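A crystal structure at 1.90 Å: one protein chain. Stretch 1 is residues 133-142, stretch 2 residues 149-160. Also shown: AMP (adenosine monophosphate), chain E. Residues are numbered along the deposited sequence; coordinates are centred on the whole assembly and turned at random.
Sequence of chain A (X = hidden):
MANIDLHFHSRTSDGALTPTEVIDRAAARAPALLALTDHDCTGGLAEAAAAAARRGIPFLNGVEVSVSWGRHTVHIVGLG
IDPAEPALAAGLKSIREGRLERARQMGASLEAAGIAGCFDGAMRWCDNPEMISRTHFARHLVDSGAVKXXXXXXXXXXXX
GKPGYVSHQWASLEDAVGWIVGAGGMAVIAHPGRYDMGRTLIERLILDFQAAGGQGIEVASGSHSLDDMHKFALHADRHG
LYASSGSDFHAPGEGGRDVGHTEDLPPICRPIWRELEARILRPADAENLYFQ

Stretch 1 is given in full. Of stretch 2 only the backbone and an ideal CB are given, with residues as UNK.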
# COMPACT_ATOMS: atom_id res chain seq x y z
N SER A 133 -8.47 -8.79 5.37
CA SER A 133 -7.19 -8.99 4.67
C SER A 133 -6.40 -10.15 5.27
O SER A 133 -6.60 -10.48 6.43
CB SER A 133 -6.39 -7.69 4.81
OG SER A 133 -5.00 -7.87 4.66
N ARG A 134 -5.50 -10.75 4.49
CA ARG A 134 -4.55 -11.74 5.02
C ARG A 134 -3.82 -11.18 6.24
O ARG A 134 -3.39 -11.95 7.10
CB ARG A 134 -3.52 -12.16 3.97
CG ARG A 134 -4.10 -13.01 2.83
CD ARG A 134 -3.01 -13.56 1.91
NE ARG A 134 -2.49 -12.53 1.01
CZ ARG A 134 -1.28 -12.57 0.45
NH1 ARG A 134 -0.47 -13.59 0.69
NH2 ARG A 134 -0.90 -11.58 -0.36
N THR A 135 -3.64 -9.86 6.29
CA THR A 135 -2.95 -9.22 7.42
C THR A 135 -3.70 -9.48 8.72
O THR A 135 -3.09 -9.79 9.74
CB THR A 135 -2.81 -7.70 7.21
OG1 THR A 135 -2.07 -7.45 6.01
CG2 THR A 135 -2.08 -7.05 8.40
N HIS A 136 -5.02 -9.35 8.68
CA HIS A 136 -5.84 -9.60 9.85
C HIS A 136 -5.79 -11.07 10.28
O HIS A 136 -5.75 -11.37 11.48
CB HIS A 136 -7.29 -9.17 9.61
CG HIS A 136 -7.42 -7.74 9.19
ND1 HIS A 136 -7.95 -7.37 7.97
CD2 HIS A 136 -7.09 -6.59 9.82
CE1 HIS A 136 -7.96 -6.05 7.88
NE2 HIS A 136 -7.44 -5.56 9.00
N PHE A 137 -5.77 -11.99 9.31
CA PHE A 137 -5.62 -13.41 9.59
C PHE A 137 -4.30 -13.68 10.29
O PHE A 137 -4.23 -14.46 11.23
CB PHE A 137 -5.70 -14.25 8.30
CG PHE A 137 -7.11 -14.58 7.87
CD1 PHE A 137 -7.90 -13.63 7.22
CD2 PHE A 137 -7.66 -15.83 8.14
CE1 PHE A 137 -9.20 -13.93 6.84
CE2 PHE A 137 -8.96 -16.13 7.76
CZ PHE A 137 -9.73 -15.18 7.11
N ALA A 138 -3.25 -13.01 9.83
CA ALA A 138 -1.93 -13.19 10.43
C ALA A 138 -1.89 -12.69 11.87
O ALA A 138 -1.33 -13.35 12.75
CB ALA A 138 -0.86 -12.50 9.58
N ARG A 139 -2.48 -11.52 12.12
CA ARG A 139 -2.53 -10.99 13.48
C ARG A 139 -3.26 -11.95 14.40
O ARG A 139 -2.85 -12.14 15.55
CB ARG A 139 -3.18 -9.60 13.55
CG ARG A 139 -2.31 -8.54 12.95
CD ARG A 139 -2.81 -7.11 13.20
NE ARG A 139 -1.92 -6.21 12.46
CZ ARG A 139 -2.31 -5.30 11.58
NH1 ARG A 139 -3.61 -5.10 11.34
NH2 ARG A 139 -1.39 -4.58 10.95
N HIS A 140 -4.34 -12.54 13.89
CA HIS A 140 -5.09 -13.53 14.66
C HIS A 140 -4.21 -14.74 14.97
O HIS A 140 -4.15 -15.18 16.11
CB HIS A 140 -6.35 -14.00 13.96
CG HIS A 140 -6.99 -15.19 14.63
ND1 HIS A 140 -7.46 -15.14 15.92
CD2 HIS A 140 -7.19 -16.46 14.20
CE1 HIS A 140 -7.94 -16.32 16.26
NE2 HIS A 140 -7.79 -17.14 15.23
N LEU A 141 -3.55 -15.27 13.95
CA LEU A 141 -2.72 -16.47 14.13
C LEU A 141 -1.60 -16.24 15.14
O LEU A 141 -1.25 -17.15 15.90
CB LEU A 141 -2.17 -16.97 12.79
CG LEU A 141 -3.25 -17.56 11.87
CD1 LEU A 141 -2.79 -17.60 10.42
CD2 LEU A 141 -3.68 -18.96 12.37
N VAL A 142 -1.05 -15.03 15.16
CA VAL A 142 -0.01 -14.71 16.14
C VAL A 142 -0.60 -14.48 17.53
O VAL A 142 -0.14 -15.06 18.51
CB VAL A 142 0.80 -13.47 15.72
CG1 VAL A 142 1.77 -13.08 16.83
CG2 VAL A 142 1.53 -13.74 14.40
N UNK A 149 5.13 -15.73 15.02
CA UNK A 149 5.18 -14.33 14.55
C UNK A 149 4.68 -14.16 13.12
O UNK A 149 4.37 -15.14 12.44
CB UNK A 149 6.61 -13.80 14.64
N UNK A 150 4.63 -12.91 12.65
CA UNK A 150 4.06 -12.58 11.34
C UNK A 150 4.84 -13.26 10.22
O UNK A 150 4.25 -13.74 9.24
CB UNK A 150 4.05 -11.06 11.13
N UNK A 151 6.16 -13.27 10.35
CA UNK A 151 7.04 -13.85 9.34
C UNK A 151 6.76 -15.35 9.17
O UNK A 151 6.66 -15.84 8.05
CB UNK A 151 8.50 -13.62 9.72
N UNK A 152 6.63 -16.05 10.28
CA UNK A 152 6.37 -17.49 10.27
C UNK A 152 4.97 -17.81 9.72
O UNK A 152 4.76 -18.86 9.09
CB UNK A 152 6.52 -18.06 11.68
N UNK A 153 4.02 -16.91 9.96
CA UNK A 153 2.67 -17.10 9.44
C UNK A 153 2.69 -17.27 7.91
O UNK A 153 2.10 -18.21 7.39
CB UNK A 153 1.78 -15.92 9.83
N UNK A 154 3.36 -16.38 7.21
CA UNK A 154 3.33 -16.38 5.75
C UNK A 154 4.26 -17.43 5.15
O UNK A 154 4.18 -17.76 3.97
CB UNK A 154 3.71 -15.00 5.22
N UNK A 155 5.12 -17.97 5.99
CA UNK A 155 5.93 -19.12 5.62
C UNK A 155 5.07 -20.40 5.57
O UNK A 155 5.22 -21.21 4.66
CB UNK A 155 7.09 -19.29 6.61
N UNK A 156 4.20 -20.59 6.57
CA UNK A 156 3.37 -21.79 6.64
C UNK A 156 1.94 -21.70 6.05
O UNK A 156 1.34 -22.73 5.74
CB UNK A 156 3.26 -22.20 8.11
N UNK A 157 1.44 -20.48 5.85
CA UNK A 157 0.02 -20.26 5.56
C UNK A 157 -0.17 -19.01 4.73
O UNK A 157 0.73 -18.20 4.62
CB UNK A 157 -0.79 -20.16 6.85
N UNK A 158 -1.36 -18.87 4.16
CA UNK A 158 -1.78 -17.61 3.56
C UNK A 158 -0.89 -17.22 2.39
O UNK A 158 -0.83 -16.05 2.02
CB UNK A 158 -1.78 -16.50 4.61
N UNK A 159 -0.22 -18.21 1.80
CA UNK A 159 0.54 -18.01 0.57
C UNK A 159 0.28 -19.19 -0.36
O UNK A 159 -0.12 -20.27 0.11
CB UNK A 159 2.03 -17.86 0.86
N UNK A 160 0.51 -19.01 -1.68
CA UNK A 160 0.18 -20.06 -2.65
C UNK A 160 0.71 -21.43 -2.25
O UNK A 160 1.87 -21.56 -1.85
CB UNK A 160 0.73 -19.69 -4.03
P AMP E . -4.67 -9.37 0.94
O1P AMP E . -4.09 -10.46 0.06
O2P AMP E . -4.74 -8.10 0.12
O3P AMP E . -5.93 -9.87 1.60
O5' AMP E . -3.52 -9.23 2.03
C5' AMP E . -2.23 -8.77 1.67
C4' AMP E . -1.54 -8.09 2.82
O4' AMP E . -0.97 -9.08 3.70
C3' AMP E . -0.36 -7.20 2.45
O3' AMP E . -0.76 -5.90 2.04
C2' AMP E . 0.50 -7.20 3.71
O2' AMP E . 0.02 -6.24 4.64
C1' AMP E . 0.23 -8.60 4.27
N9 AMP E . 1.32 -9.53 3.95
C8 AMP E . 1.44 -10.26 2.81
N7 AMP E . 2.58 -11.00 2.84
C5 AMP E . 3.21 -10.75 4.01
C6 AMP E . 4.45 -11.19 4.69
N6 AMP E . 5.28 -12.09 4.10
N1 AMP E . 4.72 -10.68 5.91
C2 AMP E . 3.91 -9.79 6.52
N3 AMP E . 2.77 -9.34 5.96
C4 AMP E . 2.37 -9.78 4.73

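Stretch 1 is a helix from Arg 134 onward, and the helix of stretch 2, from 150 to 156, crosses it at 113° with an axial separation of 9.3 Å. Ala 138, midway along the part of this first helix in stretch 1, leaves room for close packing.

Position 149 immediately precedes the second helix, with extended backbone angles (-157/177) and a CA-to-CB bond pointing away from stretch 1. An N-cap favours Ser, Thr, Asp or Asn. The residue is Asp 149, whose OD1 accepts from the backbone N of 152 at 2.9 Å, a capping bond. Its backbone carries the contact here, Val 142 CG2 lying 3.4 Å from Asp 149 C.

At 150 the CB points sideways, 4.9 Å from Val 142 CG2 and 5.3 Å from Ala 138 CB, which suits an apolar chain long enough to bend into the groove, Met most easily, or Leu with less reach. Met 150 does so with all three chi angles in m, sitting as a knob among Thr 135, Ala 138, Arg 139 and Val 142; its SD is 3.7 Å from Ala 138 CB.

Stretch 1 has no atom within 5.5 Å of the CB at 151 or 152, and polar residues would suit both. Arg 151 points away. Thr 152 points sideways and uses OG1 to donate to Asp 149 OD1 at 2.7 Å, reinforcing the cap.

Position 153 points toward stretch 1, with CB 4.3 Å from Ala 138 CB. A compact aliphatic residue, Val, Ile or perhaps Ala, is suited to this space. Val 153 spreads its two methyls: CG1 lies 3.8 Å from Ala 138 CB and 3.9 Å from Leu 141 CD1, while CG2 lies 3.8 Å from Val 142 CG2.

At 154 the CB points sideways and finds no atom of stretch 1 within 5.5 Å, yet the visible adenine lies nearby. A large planar side chain could reach both the base and the first helix. Phe 154 places AMP C6 over one ring face, with its CD2 3.5 Å from that atom, and brings CE2 to 3.5 Å from Ala 138 CB.

Positions 155 and 156 lie out of reach of stretch 1 and suit polar residues; they are Arg 155 and Lys 156. At 157 the chain leaves helical angles and CB points toward stretch 1, 4.8 Å from Leu 141 CD1, allowing an apolar or aromatic residue. Tyr 157 makes no close contact there.

Position 158 has a positive phi (63/22), which Gly or Asn would tolerate readily, but its CB points toward stretch 1, 4.2 Å from Arg 134 CD, favouring an aliphatic chain. Leu 158 brings CD1 to 3.8 Å from Phe 137 CB. Its backbone O accepts from Arg 134 NH1 at 2.8 Å, while Arg 134 NE donates to AMP O1P, also at 2.8 Å.

At 159 CB points sideways, 5.0 Å from Arg 134 NH1, so a small residue, polar or apolar, fits. In Thr 159 the methyl CG2 approaches the guanidinium edge, 4.2 Å from Arg 134 NH1, while OG1 donates to Phe 154 O at 3.1 Å. Position 160, at -50/133, suits proline, and Pro 160 is found.

Stretch 2 149-160: DMRTVFRKYLTP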
# COMPACT_ATOMS: atom_id res chain seq x y z
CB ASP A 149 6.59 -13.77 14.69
CG ASP A 149 7.64 -14.69 14.10
OD1 ASP A 149 7.41 -15.21 12.98
OD2 ASP A 149 8.68 -14.90 14.75
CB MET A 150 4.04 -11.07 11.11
CG MET A 150 3.15 -10.28 12.05
SD MET A 150 1.39 -10.41 11.69
CE MET A 150 1.23 -9.31 10.27
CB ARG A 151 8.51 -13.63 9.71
CG ARG A 151 9.49 -14.06 8.63
CD ARG A 151 10.91 -13.59 8.95
NE ARG A 151 11.00 -12.13 9.04
CZ ARG A 151 11.67 -11.36 8.18
NH1 ARG A 151 12.33 -11.92 7.17
NH2 ARG A 151 11.70 -10.05 8.34
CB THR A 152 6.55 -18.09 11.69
OG1 THR A 152 7.85 -17.75 12.19
CG2 THR A 152 6.40 -19.60 11.65
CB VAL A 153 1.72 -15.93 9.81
CG1 VAL A 153 0.44 -15.99 8.96
CG2 VAL A 153 1.39 -15.95 11.31
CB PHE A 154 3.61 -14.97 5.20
CG PHE A 154 2.47 -14.01 5.46
CD1 PHE A 154 1.41 -13.93 4.57
CD2 PHE A 154 2.44 -13.24 6.61
CE1 PHE A 154 0.35 -13.06 4.81
CE2 PHE A 154 1.38 -12.37 6.86
CZ PHE A 154 0.34 -12.29 5.96
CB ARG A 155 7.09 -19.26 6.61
CG ARG A 155 8.23 -20.12 6.12
CD ARG A 155 9.47 -19.91 6.99
NE ARG A 155 9.18 -20.12 8.41
CZ ARG A 155 9.16 -21.31 9.00
NH1 ARG A 155 9.43 -22.40 8.29
NH2 ARG A 155 8.87 -21.42 10.29
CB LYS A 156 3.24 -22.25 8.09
CG LYS A 156 4.57 -22.49 8.80
CD LYS A 156 5.50 -23.32 7.94
CE LYS A 156 6.71 -23.81 8.74
NZ LYS A 156 7.73 -24.42 7.83
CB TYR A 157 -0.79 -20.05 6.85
CG TYR A 157 -0.70 -21.16 7.85
CD1 TYR A 157 -1.33 -22.38 7.62
CD2 TYR A 157 0.02 -20.99 9.03
CE1 TYR A 157 -1.25 -23.41 8.54
CE2 TYR A 157 0.10 -22.02 9.96
CZ TYR A 157 -0.53 -23.23 9.70
OH TYR A 157 -0.46 -24.26 10.60
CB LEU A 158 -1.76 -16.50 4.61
CG LEU A 158 -2.64 -16.77 5.84
CD1 LEU A 158 -2.49 -15.63 6.88
CD2 LEU A 158 -4.08 -16.92 5.41
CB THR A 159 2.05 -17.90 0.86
OG1 THR A 159 2.47 -19.02 1.66
CG2 THR A 159 2.37 -16.61 1.60
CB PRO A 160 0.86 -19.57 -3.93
CG PRO A 160 0.89 -18.08 -3.79
CD PRO A 160 1.10 -17.82 -2.32
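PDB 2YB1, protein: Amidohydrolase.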